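Long-range contacts in structure-specific endonuclease subunit slx1 (Schizosaccharomyces pombe, PDB 4ZDT), which cuts branched DNA near junctions as the catalytic subunit of the slx1-slx4 endonuclease, its zinc-binding RING finger domain, modelled here, being in complex with slx4: residues Ser15-Ala20 with Ile30-Cys35; Asn21-Asp26 with Trp63-Ser68. One frame throughout, in Å; residues are numbered along the deposited sequence.

Contact 1: residues Ser15-Ala20 with Ile30-Cys35; sequences SDELRA and INHLTC. With ZN (zinc ion), chain E.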
loop_
_atom_site.group_PDB
_atom_site.type_symbol
_atom_site.label_atom_id
_atom_site.label_comp_id
_atom_site.label_asym_id
_atom_site.label_seq_id
_atom_site.Cartn_x
_atom_site.Cartn_y
_atom_site.Cartn_z
ATOM N N SER A 15 6.340 -18.384 4.076
ATOM C CA SER A 15 5.067 -19.111 3.990
ATOM C C SER A 15 3.901 -18.383 4.660
ATOM O O SER A 15 2.744 -18.567 4.272
ATOM C CB SER A 15 5.213 -20.513 4.588
ATOM O OG SER A 15 6.062 -21.309 3.783
ATOM N N ASP A 16 4.214 -17.566 5.663
ATOM C CA ASP A 16 3.204 -16.816 6.413
ATOM C C ASP A 16 2.906 -15.454 5.786
ATOM O O ASP A 16 2.063 -14.693 6.284
ATOM C CB ASP A 16 3.661 -16.629 7.868
ATOM C CG ASP A 16 3.679 -17.938 8.652
ATOM O OD1 ASP A 16 2.912 -18.867 8.298
ATOM O OD2 ASP A 16 4.454 -18.033 9.632
ATOM N N GLU A 17 3.602 -15.155 4.692
ATOM C CA GLU A 17 3.569 -13.825 4.107
ATOM C C GLU A 17 2.533 -13.742 2.989
ATOM O O GLU A 17 2.400 -14.666 2.189
ATOM C CB GLU A 17 4.953 -13.464 3.571
ATOM C CG GLU A 17 5.283 -11.988 3.653
ATOM C CD GLU A 17 6.734 -11.688 3.340
ATOM O OE1 GLU A 17 7.102 -10.495 3.357
ATOM O OE2 GLU A 17 7.510 -12.633 3.079
ATOM N N LEU A 18 1.802 -12.631 2.954
ATOM C CA LEU A 18 0.903 -12.329 1.847
ATOM C C LEU A 18 1.728 -12.001 0.607
ATOM O O LEU A 18 2.841 -11.482 0.711
ATOM C CB LEU A 18 -0.009 -11.155 2.198
ATOM C CG LEU A 18 -0.921 -11.286 3.414
ATOM C CD1 LEU A 18 -1.661 -9.974 3.672
ATOM C CD2 LEU A 18 -1.917 -12.466 3.287
ATOM N N ARG A 19 1.186 -12.295 -0.570
ATOM C CA ARG A 19 1.907 -12.038 -1.821
ATOM C C ARG A 19 0.986 -11.835 -3.021
ATOM O O ARG A 19 -0.031 -12.514 -3.161
ATOM C CB ARG A 19 2.896 -13.170 -2.107
ATOM C CG ARG A 19 2.274 -14.382 -2.782
ATOM C CD ARG A 19 2.883 -15.675 -2.263
ATOM N NE ARG A 19 2.862 -15.744 -0.803
ATOM C CZ ARG A 19 3.458 -16.694 -0.083
ATOM N NH1 ARG A 19 4.118 -17.668 -0.706
ATOM N NH2 ARG A 19 3.387 -16.678 1.241
ATOM N N ALA A 20 1.359 -10.898 -3.887
ATOM C CA ALA A 20 0.623 -10.644 -5.117
ATOM C C ALA A 20 0.922 -11.744 -6.115
ATOM O O ALA A 20 2.050 -12.265 -6.154
ATOM C CB ALA A 20 1.019 -9.306 -5.698
ATOM N N ILE A 30 4.662 -13.740 -9.460
ATOM C CA ILE A 30 4.533 -13.658 -8.009
ATOM C C ILE A 30 5.487 -12.596 -7.441
ATOM O O ILE A 30 6.645 -12.487 -7.868
ATOM C CB ILE A 30 4.691 -15.049 -7.322
ATOM C CG1 ILE A 30 3.534 -15.977 -7.759
ATOM C CG2 ILE A 30 4.660 -14.920 -5.794
ATOM C CD1 ILE A 30 3.724 -17.460 -7.413
ATOM N N ASN A 31 5.005 -11.821 -6.475
ATOM C CA ASN A 31 5.825 -10.781 -5.857
ATOM C C ASN A 31 5.228 -10.226 -4.566
ATOM O O ASN A 31 4.036 -10.384 -4.304
ATOM C CB ASN A 31 6.080 -9.643 -6.849
ATOM C CG ASN A 31 4.878 -9.358 -7.729
ATOM O OD1 ASN A 31 3.777 -9.114 -7.236
ATOM N ND2 ASN A 31 5.085 -9.387 -9.041
ATOM N N HIS A 32 6.068 -9.573 -3.763
ATOM C CA HIS A 32 5.624 -8.968 -2.498
ATOM C C HIS A 32 4.587 -7.914 -2.843
ATOM O O HIS A 32 4.728 -7.223 -3.845
ATOM C CB HIS A 32 6.773 -8.234 -1.786
ATOM C CG HIS A 32 7.785 -9.130 -1.153
ATOM N ND1 HIS A 32 9.063 -9.278 -1.655
ATOM C CD2 HIS A 32 7.723 -9.902 -0.043
ATOM C CE1 HIS A 32 9.738 -10.112 -0.881
ATOM N NE2 HIS A 32 8.949 -10.503 0.103
ATOM N N LEU A 33 3.555 -7.790 -2.012
ATOM C CA LEU A 33 2.558 -6.715 -2.180
ATOM C C LEU A 33 3.211 -5.358 -2.263
ATOM O O LEU A 33 2.912 -4.586 -3.169
ATOM C CB LEU A 33 1.545 -6.711 -1.028
ATOM C CG LEU A 33 0.630 -7.929 -0.909
ATOM C CD1 LEU A 33 -0.115 -7.901 0.421
ATOM C CD2 LEU A 33 -0.380 -7.918 -2.090
ATOM N N THR A 34 4.106 -5.060 -1.311
ATOM C CA THR A 34 4.740 -3.743 -1.291
ATOM C C THR A 34 5.606 -3.519 -2.516
ATOM O O THR A 34 5.575 -2.440 -3.095
ATOM C CB THR A 34 5.533 -3.476 0.015
ATOM O OG1 THR A 34 6.443 -4.557 0.234
ATOM C CG2 THR A 34 4.585 -3.417 1.174
ATOM N N CYS A 35 6.353 -4.543 -2.939
ATOM C CA CYS A 35 7.151 -4.420 -4.162
ATOM C C CYS A 35 6.307 -4.089 -5.396
ATOM O O CYS A 35 6.611 -3.159 -6.142
ATOM C CB CYS A 35 7.980 -5.694 -4.433
ATOM S SG CYS A 35 9.253 -5.957 -3.191
HETATM ZN ZN ZN E . 9.801 -8.172 -3.222
#
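A carboxylate lies against the edge of a zinc-bound imidazole: E17 OE1 comes to 3.5 Å from H32 CD2, close to the ring plane, the two flat groups turned 57° apart. H32 ND1 holds the zinc at 2.0 Å, so the negative charge might polarise the ligand ring from its far side. C35 SG joins H32 on this metal, and C6 and C9 complete the three-cysteine, one-histidine site of the RING finger. E17 OE2 takes its hydrogen bond from E14 N, so an alanine here would lose that acceptor and the carboxylate beside H32, and would probably loosen the loop at E14. R19 curls back, its NH2 giving E17 O a very short 2.4 Å hydrogen bond, and lays CG alongside I30 CG2. One antiparallel hydrogen-bonded pair joins the backbones: A20 N reaches N31 O at 2.8 Å, nearly along the C=O axis, and N31 N returns a bond straighter at the hydrogen to A20 O. L33 CD1 meets L18 CB at 3.7 Å, and I26 of the slx4 chain packs on both. Strand 30-31, paired with strand 20-21, leads straight into helix 33-40, with H32 at its N-cap position and its L36 against A20 and N31.

Contact 2: residues Asn21-Asp26 with Trp63-Ser68; sequences NCPFTD and WREFLS. With ZN (zinc ion), chain F.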
loop_
_atom_site.group_PDB
_atom_site.type_symbol
_atom_site.label_atom_id
_atom_site.label_comp_id
_atom_site.label_asym_id
_atom_site.label_seq_id
_atom_site.Cartn_x
_atom_site.Cartn_y
_atom_site.Cartn_z
ATOM N N ASN A 21 -0.096 -12.103 -6.900
ATOM C CA ASN A 21 0.083 -12.932 -8.085
ATOM C C ASN A 21 -0.835 -12.482 -9.217
ATOM O O ASN A 21 -2.015 -12.180 -9.002
ATOM C CB ASN A 21 -0.114 -14.426 -7.796
ATOM C CG ASN A 21 -1.565 -14.804 -7.667
ATOM O OD1 ASN A 21 -2.222 -14.472 -6.673
ATOM N ND2 ASN A 21 -2.093 -15.476 -8.694
ATOM N N CYS A 22 -0.274 -12.430 -10.417
ATOM C CA CYS A 22 -1.063 -12.205 -11.611
ATOM C C CYS A 22 -2.085 -13.337 -11.689
ATOM O O CYS A 22 -1.722 -14.509 -11.582
ATOM C CB CYS A 22 -0.167 -12.192 -12.839
ATOM S SG CYS A 22 -1.024 -11.837 -14.395
ATOM N N PRO A 23 -3.375 -12.985 -11.848
ATOM C CA PRO A 23 -4.440 -13.993 -11.758
ATOM C C PRO A 23 -4.507 -14.928 -12.959
ATOM O O PRO A 23 -5.305 -15.850 -12.934
ATOM C CB PRO A 23 -5.737 -13.145 -11.664
ATOM C CG PRO A 23 -5.402 -11.873 -12.416
ATOM C CD PRO A 23 -3.901 -11.630 -12.141
ATOM N N PHE A 24 -3.702 -14.690 -13.992
ATOM C CA PHE A 24 -3.704 -15.560 -15.161
ATOM C C PHE A 24 -2.649 -16.667 -14.985
ATOM O O PHE A 24 -1.470 -16.393 -14.817
ATOM C CB PHE A 24 -3.501 -14.765 -16.462
ATOM C CG PHE A 24 -4.659 -13.832 -16.763
ATOM C CD1 PHE A 24 -4.689 -12.539 -16.229
ATOM C CD2 PHE A 24 -5.753 -14.279 -17.499
ATOM C CE1 PHE A 24 -5.793 -11.667 -16.490
ATOM C CE2 PHE A 24 -6.868 -13.435 -17.744
ATOM C CZ PHE A 24 -6.876 -12.128 -17.235
ATOM N N THR A 25 -3.109 -17.904 -15.016
ATOM C CA THR A 25 -2.239 -19.069 -14.806
ATOM C C THR A 25 -1.144 -19.136 -15.872
ATOM O O THR A 25 -0.050 -19.633 -15.596
ATOM C CB THR A 25 -3.051 -20.347 -14.739
ATOM O OG1 THR A 25 -4.096 -20.153 -13.788
ATOM C CG2 THR A 25 -2.197 -21.532 -14.263
ATOM N N ASP A 26 -1.415 -18.588 -17.065
ATOM C CA ASP A 26 -0.406 -18.563 -18.123
ATOM C C ASP A 26 0.756 -17.650 -17.779
ATOM O O ASP A 26 1.780 -17.678 -18.448
ATOM C CB ASP A 26 -0.994 -18.230 -19.521
ATOM C CG ASP A 26 -1.540 -16.785 -19.641
ATOM O OD1 ASP A 26 -0.957 -15.841 -19.051
ATOM O OD2 ASP A 26 -2.528 -16.594 -20.380
ATOM N N TRP A 63 -5.655 -3.182 -9.313
ATOM C CA TRP A 63 -4.913 -3.648 -8.147
ATOM C C TRP A 63 -5.519 -4.907 -7.567
ATOM O O TRP A 63 -4.814 -5.865 -7.245
ATOM C CB TRP A 63 -4.845 -2.541 -7.069
ATOM C CG TRP A 63 -4.093 -2.983 -5.835
ATOM C CD1 TRP A 63 -4.595 -3.153 -4.570
ATOM C CD2 TRP A 63 -2.717 -3.378 -5.776
ATOM N NE1 TRP A 63 -3.600 -3.607 -3.717
ATOM C CE2 TRP A 63 -2.440 -3.747 -4.436
ATOM C CE3 TRP A 63 -1.687 -3.446 -6.725
ATOM C CZ2 TRP A 63 -1.175 -4.189 -4.026
ATOM C CZ3 TRP A 63 -0.410 -3.876 -6.303
ATOM C CH2 TRP A 63 -0.177 -4.243 -4.970
ATOM N N ARG A 64 -6.839 -4.906 -7.421
ATOM C CA ARG A 64 -7.548 -6.026 -6.808
ATOM C C ARG A 64 -7.234 -7.366 -7.470
ATOM O O ARG A 64 -7.129 -8.392 -6.796
ATOM C CB ARG A 64 -9.058 -5.777 -6.827
ATOM C CG ARG A 64 -9.822 -6.505 -5.733
ATOM C CD ARG A 64 -11.258 -6.015 -5.641
ATOM N NE ARG A 64 -11.372 -4.781 -4.864
ATOM C CZ ARG A 64 -11.386 -4.733 -3.537
ATOM N NH1 ARG A 64 -11.297 -5.851 -2.830
ATOM N NH2 ARG A 64 -11.488 -3.566 -2.914
ATOM N N GLU A 65 -7.088 -7.353 -8.791
ATOM C CA GLU A 65 -6.851 -8.573 -9.550
ATOM C C GLU A 65 -5.624 -9.337 -9.053
ATOM O O GLU A 65 -5.541 -10.554 -9.214
ATOM C CB GLU A 65 -6.701 -8.255 -11.039
ATOM C CG GLU A 65 -8.004 -8.320 -11.821
ATOM C CD GLU A 65 -8.763 -7.008 -11.798
ATOM O OE1 GLU A 65 -8.288 -6.033 -12.417
ATOM O OE2 GLU A 65 -9.836 -6.952 -11.160
ATOM N N PHE A 66 -4.673 -8.625 -8.453
ATOM C CA PHE A 66 -3.446 -9.272 -7.973
ATOM C C PHE A 66 -3.599 -9.882 -6.586
ATOM O O PHE A 66 -2.673 -10.527 -6.070
ATOM C CB PHE A 66 -2.271 -8.291 -8.036
ATOM C CG PHE A 66 -1.953 -7.835 -9.429
ATOM C CD1 PHE A 66 -1.123 -8.602 -10.250
ATOM C CD2 PHE A 66 -2.464 -6.624 -9.919
ATOM C CE1 PHE A 66 -0.819 -8.176 -11.538
ATOM C CE2 PHE A 66 -2.168 -6.194 -11.204
ATOM C CZ PHE A 66 -1.340 -6.984 -12.019
ATOM N N LEU A 67 -4.795 -9.752 -6.007
ATOM C CA LEU A 67 -5.015 -10.188 -4.631
ATOM C C LEU A 67 -5.760 -11.518 -4.489
ATOM O O LEU A 67 -6.453 -11.710 -3.490
ATOM C CB LEU A 67 -5.767 -9.081 -3.842
ATOM C CG LEU A 67 -5.179 -7.660 -3.838
ATOM C CD1 LEU A 67 -6.041 -6.681 -3.059
ATOM C CD2 LEU A 67 -3.750 -7.652 -3.294
ATOM N N SER A 68 -5.607 -12.453 -5.437
ATOM C CA SER A 68 -6.426 -13.695 -5.402
ATOM C C SER A 68 -6.182 -14.595 -4.198
ATOM O O SER A 68 -7.045 -15.386 -3.835
ATOM C CB SER A 68 -6.291 -14.528 -6.690
ATOM O OG SER A 68 -4.972 -15.041 -6.814
HETATM ZN ZN ZN F . 0.832 -11.396 -15.632
HETATM O O HOH W 1 -4.285 -12.658 -7.952
#
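F66 is the side chain to follow, since its ring leans on the backbone that carries a zinc ligand. CB starts 4.0 Å from N21 O. With chi1 at -63°, CG stands anti to the carbonyl carbon, and this swings the ring toward C22. CD1 then comes to 3.9 Å from C22 CA, an oblique approach, and farther along the same side CE1 meets C22 CB at 4.3 Å. At CZ the end of the ring has left 21-26 behind; the ring as a whole packs among L61, L36 and F40, the last in an edge-to-face stack. On its other side, CD2 has W63 O in the ring plane at 3.6 Å, the same carbonyl that accepts the F66 N-H in the 3-10 turn 63-66. C22 itself sends SG, anti to its backbone N, to the zinc at 2.3 Å; C27, C54 and C57 complete this four-cysteine site.

The backbone of F66 also grips the other segment. N21 N donates to F66 O at 3.1 Å and 162°, in the carbonyl plane on a lone pair. Beside this bond a water bridges the two segments: it sits 2.5 Å from N21 O, also lies within bonding range of E65 O and S68 OG, and accepts the S68 N-H. It has more acceptors around it than protons to give, so these bonds cannot all be full at once. P23 crosses E65 obliquely and rests CG on E65 O at 3.5 Å.

The contact ties the loop after strand 20-21 to the turn after strand 60-62, whose L61 also packs on P23, with helix 33-40 against the F66 ring.

Overall arrangement
Contacts 1 and 2 have centres 12 Å apart, and their segments alternate along the chain, as suits the cross-braced RING finger, where ligand pairs serve two metals in turn. Contact 1 supplies H32 and C35 to the zinc held by three cysteines and a histidine, contact 2 supplies C22 to the four-cysteine zinc, and the ZN of chain E and the ZN of chain F are 15.6 Å apart. Their shared boundary is largely apolar: L33 CD2 touches L67 CD2 at 3.6 Å, L33 O meets W63 CH2 at 3.6 Å, and I30 CG1 lies 4.0 Å from N21 CB. Slx4 reaches both contacts, through its I26 at contact 1 and its L29 at L67 of contact 2.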